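Local atomic coordinates of insecticidal Delta-Endotoxin Cry8Ea1 (Bacillus Thuringiensis, PDB entry 3EB7), a protein that kills underground insect larvae such as those of Holotrichia parallela, probably by inserting its helical domain into gut-cell membranes to form pores. Residues G43-S46 against Q47-F51; W157-S160 against T161-N165. All blocks are in the same frame, centred on the assembly; numbering follows the deposited sequence.

Contact 1. Residues G43-S46 against Q47-F51; sequences GGKS and QWEIF
Ser46 OG accepts a hydrogen bond from Glu49 N at 2.9 Å, with an N-H...O angle of 151°. Ser46 OG also lies 3.1 Å from Trp48 N. Ser46 is the N-cap of helix 47-59, and its hydroxyl is turned toward the first turn because OG stands anti to the serine's own nitrogen (chi1 167°). Ser46 O also accepts from Glu49 N, but weakly, at 3.4 Å and 129°. The amide of Glu49 is thus shared between a good side-chain acceptor and a poor backbone one. Ser46 OG also sits at the edge of the Trp48 indole, near the ring plane, and touches Trp48 CB. The indole itself runs on into the helical bundle, where it meets Trp41.

The Lys45 side chain lies against the same first turn, crossing those of Glu49 and Ile50 at about a right angle. Its chain bends at chi2 and chi3, which brings Lys45 NZ to 3.7 Å from Glu49 CG and 3.9 Å from Ile50 CG1. The amine therefore rests on methylene carbons. Its distance to the carboxylate, from Lys45 NZ to Glu49 OE2, is 5.5 Å, too long for a salt bridge. Glu49 OE1 has a long, weak ion pair with Arg68 of helix 65-93. The cap thus depends mainly on the serine hydroxyl, while the lysine charge can add at most a diffuse attraction to Glu49.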
loop_
_atom_site.group_PDB
_atom_site.type_symbol
_atom_site.label_atom_id
_atom_site.label_comp_id
_atom_site.label_asym_id
_atom_site.label_seq_id
_atom_site.Cartn_x
_atom_site.Cartn_y
_atom_site.Cartn_z
ATOM N N GLY A 43 -0.273 7.314 26.000
ATOM C CA GLY A 43 0.023 7.490 27.428
ATOM C C GLY A 43 0.140 6.188 28.216
ATOM O O GLY A 43 -0.496 5.191 27.879
ATOM N N GLY A 44 0.979 6.199 29.257
ATOM C CA GLY A 44 1.202 5.038 30.130
ATOM C C GLY A 44 2.021 3.889 29.556
ATOM O O GLY A 44 2.244 2.871 30.247
ATOM N N LYS A 45 2.462 4.031 28.304
ATOM C CA LYS A 45 3.061 2.931 27.498
ATOM C C LYS A 45 3.618 3.529 26.198
ATOM O O LYS A 45 2.987 4.401 25.603
ATOM C CB LYS A 45 2.005 1.841 27.177
ATOM C CG LYS A 45 1.989 1.250 25.708
ATOM C CD LYS A 45 2.669 -0.181 25.509
ATOM C CE LYS A 45 4.244 -0.105 25.543
ATOM N NZ LYS A 45 5.048 -1.234 24.953
ATOM N N SER A 46 4.790 3.068 25.769
ATOM C CA SER A 46 5.375 3.590 24.549
ATOM C C SER A 46 4.809 2.893 23.345
ATOM O O SER A 46 5.032 1.687 23.153
ATOM C CB SER A 46 6.885 3.436 24.510
ATOM O OG SER A 46 7.295 3.698 23.171
ATOM N N GLN A 47 4.092 3.649 22.513
ATOM C CA GLN A 47 3.603 3.086 21.245
ATOM C C GLN A 47 4.781 2.852 20.271
ATOM O O GLN A 47 4.740 1.962 19.453
ATOM C CB GLN A 47 2.455 3.937 20.670
ATOM C CG GLN A 47 1.651 3.304 19.534
ATOM C CD GLN A 47 0.887 2.042 19.939
ATOM O OE1 GLN A 47 0.681 1.157 19.118
ATOM N NE2 GLN A 47 0.520 1.932 21.217
ATOM N N TRP A 48 5.864 3.610 20.419
ATOM C CA TRP A 48 7.065 3.413 19.601
ATOM C C TRP A 48 7.856 2.114 19.902
ATOM O O TRP A 48 8.517 1.555 19.011
ATOM C CB TRP A 48 7.984 4.637 19.699
ATOM C CG TRP A 48 7.275 5.929 19.317
ATOM C CD1 TRP A 48 6.587 6.755 20.137
ATOM C CD2 TRP A 48 7.174 6.487 18.006
ATOM N NE1 TRP A 48 6.074 7.825 19.430
ATOM C CE2 TRP A 48 6.425 7.685 18.116
ATOM C CE3 TRP A 48 7.675 6.111 16.753
ATOM C CZ2 TRP A 48 6.151 8.502 17.013
ATOM C CZ3 TRP A 48 7.412 6.910 15.672
ATOM C CH2 TRP A 48 6.645 8.091 15.797
ATOM N N GLU A 49 7.796 1.659 21.157
ATOM C CA GLU A 49 8.407 0.381 21.551
ATOM C C GLU A 49 7.721 -0.755 20.802
ATOM O O GLU A 49 8.373 -1.664 20.379
ATOM C CB GLU A 49 8.335 0.175 23.081
ATOM C CG GLU A 49 8.472 -1.276 23.554
ATOM C CD GLU A 49 9.895 -1.862 23.390
ATOM O OE1 GLU A 49 10.801 -1.171 22.885
ATOM O OE2 GLU A 49 10.110 -3.048 23.780
ATOM N N ILE A 50 6.403 -0.675 20.616
ATOM C CA ILE A 50 5.677 -1.619 19.754
ATOM C C ILE A 50 6.192 -1.725 18.288
ATOM O O ILE A 50 6.255 -2.832 17.737
ATOM C CB ILE A 50 4.151 -1.332 19.848
ATOM C CG1 ILE A 50 3.695 -1.568 21.298
ATOM C CG2 ILE A 50 3.319 -2.192 18.840
ATOM C CD1 ILE A 50 2.312 -1.022 21.617
ATOM N N PHE A 51 6.545 -0.601 17.673
ATOM C CA PHE A 51 7.190 -0.564 16.351
ATOM C C PHE A 51 8.546 -1.285 16.328
ATOM O O PHE A 51 8.901 -1.958 15.341
ATOM C CB PHE A 51 7.347 0.895 15.836
ATOM C CG PHE A 51 6.046 1.538 15.399
ATOM C CD1 PHE A 51 5.588 2.698 16.002
ATOM C CD2 PHE A 51 5.289 0.985 14.355
ATOM C CE1 PHE A 51 4.372 3.302 15.599
ATOM C CE2 PHE A 51 4.081 1.582 13.924
ATOM C CZ PHE A 51 3.623 2.728 14.560
#

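Contact 2. Residues W157-S160 against T161-N165; sequences WGFS and TTAIN
Ser160 is the N-cap of helix 161-191, one of the long helices of the N-terminal domain, and Phe159 and Ile164 pack together beside the cap. Ser160 OG accepts a hydrogen bond from Ala163 N. The bond from Ala163 N to Ser160 OG is nearly straight, at 175°, but long at 3.3 Å, and so weak. The hydroxyl reaches the amide from a position between the serine's own nitrogen and carbonyl carbon.

The backbone makes the firmer bond. Ile164 N donates to Ser160 O at 3.0 Å, with an N-H...O angle of 169°. This is the first i to i+4 bond of the helix across the junction, and Asn165 N to Thr161 O continues the series.

Apolar groups close the corner. Phe159 CB meets Ile164 CG1 at 3.5 Å. Ile164 CG1 lies beside its own backbone nitrogen (chi1 -67°), which turns this branch back toward the loop and sets it 3.2 Å from Ser160 O. Its end, CD1, lies against both Ser160 O and Phe159 O. Farther along the phenylalanine, Phe159 CD2 touches Ala163 CB at 3.9 Å. Both aliphatic partners approach the ring obliquely.

The ring then continues away from the turn. It makes an edge-to-face contact with Tyr167, one turn further along the helix, and lies on Arg106 and Glu110 of helix 99-119. The apolar pair Phe159 and Ile164, one residue before the N-cap and four after it, occupies the positions of a hydrophobic staple. Together with the serine cap, it is an arrangement typical of helix N-termini.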
loop_
_atom_site.group_PDB
_atom_site.type_symbol
_atom_site.label_atom_id
_atom_site.label_comp_id
_atom_site.label_asym_id
_atom_site.label_seq_id
_atom_site.Cartn_x
_atom_site.Cartn_y
_atom_site.Cartn_z
ATOM N N TRP A 157 2.373 33.349 10.717
ATOM C CA TRP A 157 3.133 33.418 11.964
ATOM C C TRP A 157 4.298 34.380 11.880
ATOM O O TRP A 157 5.069 34.495 12.837
ATOM C CB TRP A 157 3.707 32.058 12.372
ATOM C CG TRP A 157 2.716 30.937 12.499
ATOM C CD1 TRP A 157 1.358 31.039 12.730
ATOM C CD2 TRP A 157 3.003 29.532 12.432
ATOM N NE1 TRP A 157 0.798 29.784 12.804
ATOM C CE2 TRP A 157 1.782 28.844 12.630
ATOM C CE3 TRP A 157 4.173 28.792 12.241
ATOM C CZ2 TRP A 157 1.702 27.448 12.617
ATOM C CZ3 TRP A 157 4.100 27.409 12.235
ATOM C CH2 TRP A 157 2.868 26.748 12.412
ATOM N N GLY A 158 4.460 35.044 10.738
ATOM C CA GLY A 158 5.519 36.038 10.596
ATOM C C GLY A 158 6.917 35.530 10.252
ATOM O O GLY A 158 7.937 36.216 10.521
ATOM N N PHE A 159 6.994 34.349 9.647
ATOM C CA PHE A 159 8.264 33.929 9.078
ATOM C C PHE A 159 8.562 34.804 7.872
ATOM O O PHE A 159 7.643 35.275 7.191
ATOM C CB PHE A 159 8.257 32.458 8.672
ATOM C CG PHE A 159 8.410 31.511 9.820
ATOM C CD1 PHE A 159 7.421 30.562 10.083
ATOM C CD2 PHE A 159 9.547 31.543 10.628
ATOM C CE1 PHE A 159 7.540 29.654 11.139
ATOM C CE2 PHE A 159 9.693 30.639 11.696
ATOM C CZ PHE A 159 8.683 29.692 11.956
ATOM N N SER A 160 9.851 35.048 7.632
ATOM C CA SER A 160 10.269 35.741 6.429
ATOM C C SER A 160 10.161 34.791 5.248
ATOM O O SER A 160 10.065 33.558 5.410
ATOM C CB SER A 160 11.694 36.301 6.569
ATOM O OG SER A 160 12.649 35.286 6.818
ATOM N N THR A 161 10.157 35.379 4.065
ATOM C CA THR A 161 10.211 34.625 2.832
ATOM C C THR A 161 11.442 33.714 2.803
ATOM O O THR A 161 11.353 32.588 2.410
ATOM C CB THR A 161 10.113 35.567 1.605
ATOM O OG1 THR A 161 8.830 36.234 1.632
ATOM C CG2 THR A 161 10.235 34.761 0.279
ATOM N N THR A 162 12.579 34.200 3.255
ATOM C CA THR A 162 13.776 33.357 3.378
ATOM C C THR A 162 13.581 32.092 4.270
ATOM O O THR A 162 13.867 30.995 3.819
ATOM C CB THR A 162 15.031 34.204 3.801
ATOM O OG1 THR A 162 15.238 35.251 2.839
ATOM C CG2 THR A 162 16.289 33.351 3.862
ATOM N N ALA A 163 13.100 32.254 5.504
ATOM C CA ALA A 163 12.774 31.127 6.403
ATOM C C ALA A 163 11.822 30.114 5.752
ATOM O O ALA A 163 12.086 28.918 5.752
ATOM C CB ALA A 163 12.184 31.636 7.738
ATOM N N ILE A 164 10.740 30.620 5.174
ATOM C CA ILE A 164 9.709 29.824 4.517
ATOM C C ILE A 164 10.265 29.022 3.340
ATOM O O ILE A 164 9.993 27.815 3.213
ATOM C CB ILE A 164 8.515 30.714 4.114
ATOM C CG1 ILE A 164 7.832 31.207 5.389
ATOM C CG2 ILE A 164 7.481 29.937 3.242
ATOM C CD1 ILE A 164 6.792 32.350 5.168
ATOM N N ASN A 165 11.059 29.679 2.500
ATOM C CA ASN A 165 11.748 28.982 1.422
ATOM C C ASN A 165 12.741 27.948 1.916
ATOM O O ASN A 165 12.840 26.885 1.335
ATOM C CB ASN A 165 12.427 29.969 0.465
ATOM C CG ASN A 165 11.426 30.654 -0.476
ATOM O OD1 ASN A 165 10.342 30.130 -0.770
ATOM N ND2 ASN A 165 11.793 31.845 -0.939
#

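Overall arrangement
Both contacts are serine-capped helix starts within the N-terminal domain of the toxin. They begin different helices, 47-59 and 161-191, and their centres are 35 Å apart, with no touch between them. Contact 1 is partly buried, with two of its touching residues inside the bundle near helices 2-20, 65-93 and 133-153. Contact 2 lies at the surface, farther from the centre of the chain, and none of its touching residues is buried. Their chemistry differs accordingly. In contact 1 the side-chain cap is the stronger bond and a lysine amine rests on aliphatic carbons of the first turn. In contact 2 the cap is long and weak, and a shorter backbone bond and an apolar pair join loop to helix.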